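Polysaccharide deacetylase-like protein (PDB 4V33) is one of two putative polysaccharide deacetylases required for osmotic stability and cell-shape maintenance in Bacillus anthracis, and carries a zinc site and a fibronectin type III domain. Local coordinates at residues 188-191 and 192-195; 220-224 and 225-229. All blocks are in the same frame, centred on the assembly; numbering follows the deposited sequence.

Contact 1 (188-191 and 192-195); sequences ERWG and DINK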
loop_
_atom_site.group_PDB
_atom_site.type_symbol
_atom_site.label_atom_id
_atom_site.label_comp_id
_atom_site.label_asym_id
_atom_site.label_seq_id
_atom_site.Cartn_x
_atom_site.Cartn_y
_atom_site.Cartn_z
ATOM N N GLU A 188 -6.793 -4.355 -2.277
ATOM C CA GLU A 188 -6.739 -5.728 -2.772
ATOM C C GLU A 188 -5.297 -6.231 -2.903
ATOM O O GLU A 188 -5.060 -7.442 -2.931
ATOM C CB GLU A 188 -7.438 -5.843 -4.126
ATOM C CG GLU A 188 -8.923 -5.545 -4.081
ATOM C CD GLU A 188 -9.246 -4.068 -4.225
ATOM O OE1 GLU A 188 -8.313 -3.231 -4.242
ATOM O OE2 GLU A 188 -10.449 -3.755 -4.343
ATOM N N ARG A 189 -4.345 -5.305 -2.981
ATOM C CA ARG A 189 -2.932 -5.666 -3.078
ATOM C C ARG A 189 -2.158 -5.236 -1.843
ATOM O O ARG A 189 -0.969 -4.938 -1.934
ATOM C CB ARG A 189 -2.303 -5.046 -4.324
ATOM C CG ARG A 189 -2.750 -5.701 -5.616
ATOM C CD ARG A 189 -1.967 -5.110 -6.785
ATOM N NE ARG A 189 -0.570 -5.532 -6.771
ATOM C CZ ARG A 189 0.361 -5.049 -7.589
ATOM N NH1 ARG A 189 0.049 -4.112 -8.475
ATOM N NH2 ARG A 189 1.605 -5.508 -7.527
ATOM N N TRP A 190 -2.824 -5.193 -0.689
ATOM C CA TRP A 190 -2.135 -4.844 0.551
ATOM C C TRP A 190 -0.935 -5.764 0.793
ATOM O O TRP A 190 0.115 -5.326 1.280
ATOM C CB TRP A 190 -3.081 -4.911 1.760
ATOM C CG TRP A 190 -2.400 -4.432 2.996
ATOM C CD1 TRP A 190 -2.030 -5.178 4.079
ATOM C CD2 TRP A 190 -1.969 -3.100 3.256
ATOM N NE1 TRP A 190 -1.394 -4.380 5.001
ATOM C CE2 TRP A 190 -1.346 -3.100 4.520
ATOM C CE3 TRP A 190 -2.045 -1.899 2.539
ATOM C CZ2 TRP A 190 -0.807 -1.946 5.084
ATOM C CZ3 TRP A 190 -1.510 -0.757 3.097
ATOM C CH2 TRP A 190 -0.899 -0.788 4.359
ATOM N N GLY A 191 -1.097 -7.032 0.434
ATOM C CA GLY A 191 -0.041 -8.017 0.602
ATOM C C GLY A 191 1.193 -7.764 -0.249
ATOM O O GLY A 191 2.196 -8.460 -0.093
ATOM N N ASP A 192 1.129 -6.772 -1.136
ATOM C CA ASP A 192 2.239 -6.488 -2.048
ATOM C C ASP A 192 3.036 -5.232 -1.695
ATOM O O ASP A 192 3.946 -4.853 -2.441
ATOM C CB ASP A 192 1.740 -6.345 -3.490
ATOM C CG ASP A 192 1.206 -7.641 -4.063
ATOM O OD1 ASP A 192 1.578 -8.735 -3.570
ATOM O OD2 ASP A 192 0.418 -7.560 -5.033
ATOM N N ILE A 193 2.711 -4.575 -0.584
ATOM C CA ILE A 193 3.376 -3.302 -0.277
ATOM C C ILE A 193 4.899 -3.401 -0.154
ATOM O O ILE A 193 5.601 -2.430 -0.438
ATOM C CB ILE A 193 2.790 -2.597 0.970
ATOM C CG1 ILE A 193 2.899 -3.492 2.204
ATOM C CG2 ILE A 193 1.346 -2.169 0.712
ATOM C CD1 ILE A 193 2.634 -2.753 3.509
ATOM N N ASN A 194 5.410 -4.569 0.238
ATOM C CA ASN A 194 6.857 -4.767 0.340
ATOM C C ASN A 194 7.446 -5.475 -0.876
ATOM O O ASN A 194 8.655 -5.711 -0.944
ATOM C CB ASN A 194 7.202 -5.520 1.624
ATOM C CG ASN A 194 7.014 -4.657 2.857
ATOM O OD1 ASN A 194 7.609 -3.584 2.962
ATOM N ND2 ASN A 194 6.170 -5.113 3.786
ATOM N N LYS A 195 6.586 -5.779 -1.845
ATOM C CA LYS A 195 6.997 -6.516 -3.040
ATOM C C LYS A 195 7.117 -5.618 -4.274
ATOM O O LYS A 195 7.458 -6.096 -5.359
ATOM C CB LYS A 195 6.001 -7.643 -3.327
ATOM C CG LYS A 195 5.855 -8.645 -2.189
ATOM C CD LYS A 195 4.897 -9.764 -2.574
ATOM C CE LYS A 195 4.553 -10.644 -1.378
ATOM N NZ LYS A 195 5.732 -11.349 -0.829
HETATM O O HOH W 1 4.416 -7.218 0.814
#

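Contact 2 (220-224 and 225-229); sequences KLKDD and TFKPV. With EDO (1,2-ethanediol), chain G.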
loop_
_atom_site.group_PDB
_atom_site.type_symbol
_atom_site.label_atom_id
_atom_site.label_comp_id
_atom_site.label_asym_id
_atom_site.label_seq_id
_atom_site.Cartn_x
_atom_site.Cartn_y
_atom_site.Cartn_z
ATOM N N LYS A 220 -5.743 8.662 -19.154
ATOM C CA LYS A 220 -4.806 9.319 -20.056
ATOM C C LYS A 220 -3.366 8.913 -19.750
ATOM O O LYS A 220 -2.601 8.584 -20.658
ATOM C CB LYS A 220 -4.954 10.838 -19.963
ATOM C CG LYS A 220 -3.940 11.605 -20.797
ATOM C CD LYS A 220 -4.056 13.103 -20.575
ATOM C CE LYS A 220 -2.940 13.847 -21.309
ATOM N NZ LYS A 220 -3.002 15.315 -21.069
ATOM N N LEU A 221 -3.005 8.934 -18.470
ATOM C CA LEU A 221 -1.626 8.665 -18.070
ATOM C C LEU A 221 -1.266 7.189 -18.178
ATOM O O LEU A 221 -0.093 6.831 -18.314
ATOM C CB LEU A 221 -1.370 9.176 -16.648
ATOM C CG LEU A 221 -1.416 10.702 -16.504
ATOM C CD1 LEU A 221 -1.221 11.126 -15.054
ATOM C CD2 LEU A 221 -0.377 11.352 -17.401
ATOM N N LYS A 222 -2.283 6.336 -18.109
ATOM C CA LYS A 222 -2.086 4.900 -18.232
ATOM C C LYS A 222 -1.459 4.554 -19.576
ATOM O O LYS A 222 -1.899 5.040 -20.619
ATOM C CB LYS A 222 -3.418 4.165 -18.056
ATOM C CG LYS A 222 -3.327 2.649 -18.207
ATOM C CD LYS A 222 -4.657 2.002 -17.832
ATOM C CE LYS A 222 -4.652 0.504 -18.096
ATOM N NZ LYS A 222 -3.669 -0.213 -17.242
ATOM N N ASP A 223 -0.419 3.727 -19.540
ATOM C CA ASP A 223 0.214 3.230 -20.764
ATOM C C ASP A 223 0.918 1.898 -20.506
ATOM O O ASP A 223 0.650 1.247 -19.496
ATOM C CB ASP A 223 1.162 4.273 -21.379
ATOM C CG ASP A 223 2.344 4.624 -20.481
ATOM O OD1 ASP A 223 2.693 3.849 -19.565
ATOM O OD2 ASP A 223 2.949 5.689 -20.717
ATOM N N ASP A 224 1.817 1.496 -21.405
ATOM C CA ASP A 224 2.476 0.199 -21.275
ATOM C C ASP A 224 3.306 0.039 -20.000
ATOM O O ASP A 224 3.534 -1.081 -19.541
ATOM C CB ASP A 224 3.344 -0.100 -22.500
ATOM C CG ASP A 224 2.533 -0.213 -23.774
ATOM O OD1 ASP A 224 1.289 -0.271 -23.685
ATOM O OD2 ASP A 224 3.142 -0.251 -24.866
ATOM N N THR A 225 3.757 1.151 -19.431
ATOM C CA THR A 225 4.572 1.108 -18.221
ATOM C C THR A 225 3.781 1.484 -16.964
ATOM O O THR A 225 3.893 0.829 -15.925
ATOM C CB THR A 225 5.808 2.023 -18.350
ATOM O OG1 THR A 225 5.389 3.359 -18.660
ATOM C CG2 THR A 225 6.725 1.522 -19.456
ATOM N N PHE A 226 2.968 2.528 -17.074
ATOM C CA PHE A 226 2.239 3.072 -15.928
ATOM C C PHE A 226 0.836 2.466 -15.828
ATOM O O PHE A 226 0.010 2.661 -16.718
ATOM C CB PHE A 226 2.164 4.595 -16.070
ATOM C CG PHE A 226 1.623 5.313 -14.863
ATOM C CD1 PHE A 226 2.278 5.255 -13.642
ATOM C CD2 PHE A 226 0.482 6.097 -14.965
ATOM C CE1 PHE A 226 1.777 5.938 -12.529
ATOM C CE2 PHE A 226 -0.017 6.785 -13.864
ATOM C CZ PHE A 226 0.637 6.708 -12.647
ATOM N N LYS A 227 0.584 1.725 -14.750
ATOM C CA LYS A 227 -0.706 1.068 -14.529
ATOM C C LYS A 227 -1.369 1.650 -13.289
ATOM O O LYS A 227 -1.261 1.096 -12.194
ATOM C CB LYS A 227 -0.522 -0.441 -14.354
ATOM C CG LYS A 227 0.249 -1.110 -15.474
ATOM C CD LYS A 227 -0.400 -0.874 -16.824
ATOM C CE LYS A 227 0.281 -1.713 -17.902
ATOM N NZ LYS A 227 -0.281 -1.451 -19.256
ATOM N N PRO A 228 -2.049 2.790 -13.447
ATOM C CA PRO A 228 -2.585 3.450 -12.258
ATOM C C PRO A 228 -3.825 2.764 -11.717
ATOM O O PRO A 228 -4.635 2.223 -12.475
ATOM C CB PRO A 228 -2.953 4.843 -12.772
ATOM C CG PRO A 228 -3.296 4.603 -14.228
ATOM C CD PRO A 228 -2.331 3.541 -14.685
ATOM N N VAL A 229 -3.940 2.780 -10.393
ATOM C CA VAL A 229 -5.163 2.382 -9.705
ATOM C C VAL A 229 -5.421 3.369 -8.575
ATOM O O VAL A 229 -4.526 4.117 -8.177
ATOM C CB VAL A 229 -5.085 0.948 -9.131
ATOM C CG1 VAL A 229 -5.010 -0.080 -10.257
ATOM C CG2 VAL A 229 -3.906 0.815 -8.184
HETATM C C1 EDO G . 3.293 1.865 -12.065
HETATM O O1 EDO G . 2.607 0.944 -12.917
HETATM C C2 EDO G . 2.280 2.743 -11.330
HETATM O O2 EDO G . 1.405 1.932 -10.554
HETATM O O HOH W 2 -4.375 0.385 -14.500
#

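Contact 1 (188-191 and 192-195)
Arg189 and Asp192 lie on one side of a short 3-10 turn, in the connection from strand 183-185 to strand 199-206, and meet through a single carboxylate oxygen. Arg189 NE points almost straight at Asp192 OD2 (2.8 Å, N-H...O 172°), which lies in the guanidinium plane and accepts on its anti lone pair; NH2 adds only a weak, bent bond to the same oxygen. The two flat groups are turned 74° apart, so this is not the side-by-side, two-oxygen salt bridge. A bend at chi3 (71°) turns the end of the arginine chain toward Asp192 and sets NE against its carboxylate.

Elsewhere on the turn, Ile193 reaches over one face of the Trp190 indole. Its CD1 sits 4.2 Å from the centroid of the six-membered ring, a CH-pi contact, while CG2 touches CE3 at 3.9 Å.

The backbone closes with Asp192 N to Arg189 O (2.9 Å) and a longer bond from Ile193 N to Trp190 O (3.3 Å), both i+3 to i as in a 3-10 helix. The turn thus has a polar outer side, where the ion pair lies toward solvent, and an apolar inner one, where buried Ile193 and the indole meet Phe320 and Phe329.

Contact 2 (220-224 and 225-229)
Asp223 OD1 is gripped by three donors from the residues that follow it. Phe226 N comes nearly along the carboxylate C-O axis, 2.8 Å away and almost straight (176°); Thr225 OG1 approaches on the syn side at 2.9 Å, and Thr225 N reaches OD1 from above the carboxylate plane, closing an Asx turn. A chi1 of 63° places the aspartate CG between its own backbone N and carbonyl carbon, from where OD1 can face the following N-H groups. The other oxygen, OD2, pairs with Lys178 of helix 167-179.

In the return direction Asp223 N binds Phe226 O at 3.0 Å, within the carbonyl plane. Lys227 bends at chi2 and brings NZ to Asp223 O (2.9 Å) from above that carbonyl's plane. Lys222 NZ, a like charge, lies 4.1 Å from Lys227 NZ; it has its own oxygen partner in a water that bridges to Pro228 O, which probably eases the closeness of the two ammoniums.

The Phe226 ring turns its edge to Leu221 O, with CE2 against Leu221 CB at 3.9 Å, while the CB of Lys222 rests on CD of Pro228. O1 of a 1,2-ethanediol, probably from the crystallisation liquor, accepts from Lys227 N at 2.8 Å.

Three N-H or O-H donors on one oxygen, with a lysine on the other, would probably stabilise the ionised carboxylate and fix the chain's reversal after helix 211-221.

Contact 1 closes before contact 2 opens along the chain; strand 199-206 and most of helix 211-221 lie between them, the end of that helix starting contact 2. Their centres are about 18 Å apart and their nearest atoms about 6 Å. Both belong to connections of the parallel sheet: residues 188-195 lead from strand 183-185 to strand 199-206, and residues 220-229 carry helix 211-221 into strand 230-234, completing a beta-alpha-beta crossover from strand 199-206. Leu184 supports the second loop from the strand that precedes the first. Lys195 pairs with Glu116 of the antiparallel sheet, probably the fibronectin type III domain, so contact 1 lies where the two parts meet; contact 2 stays within the deacetylase part.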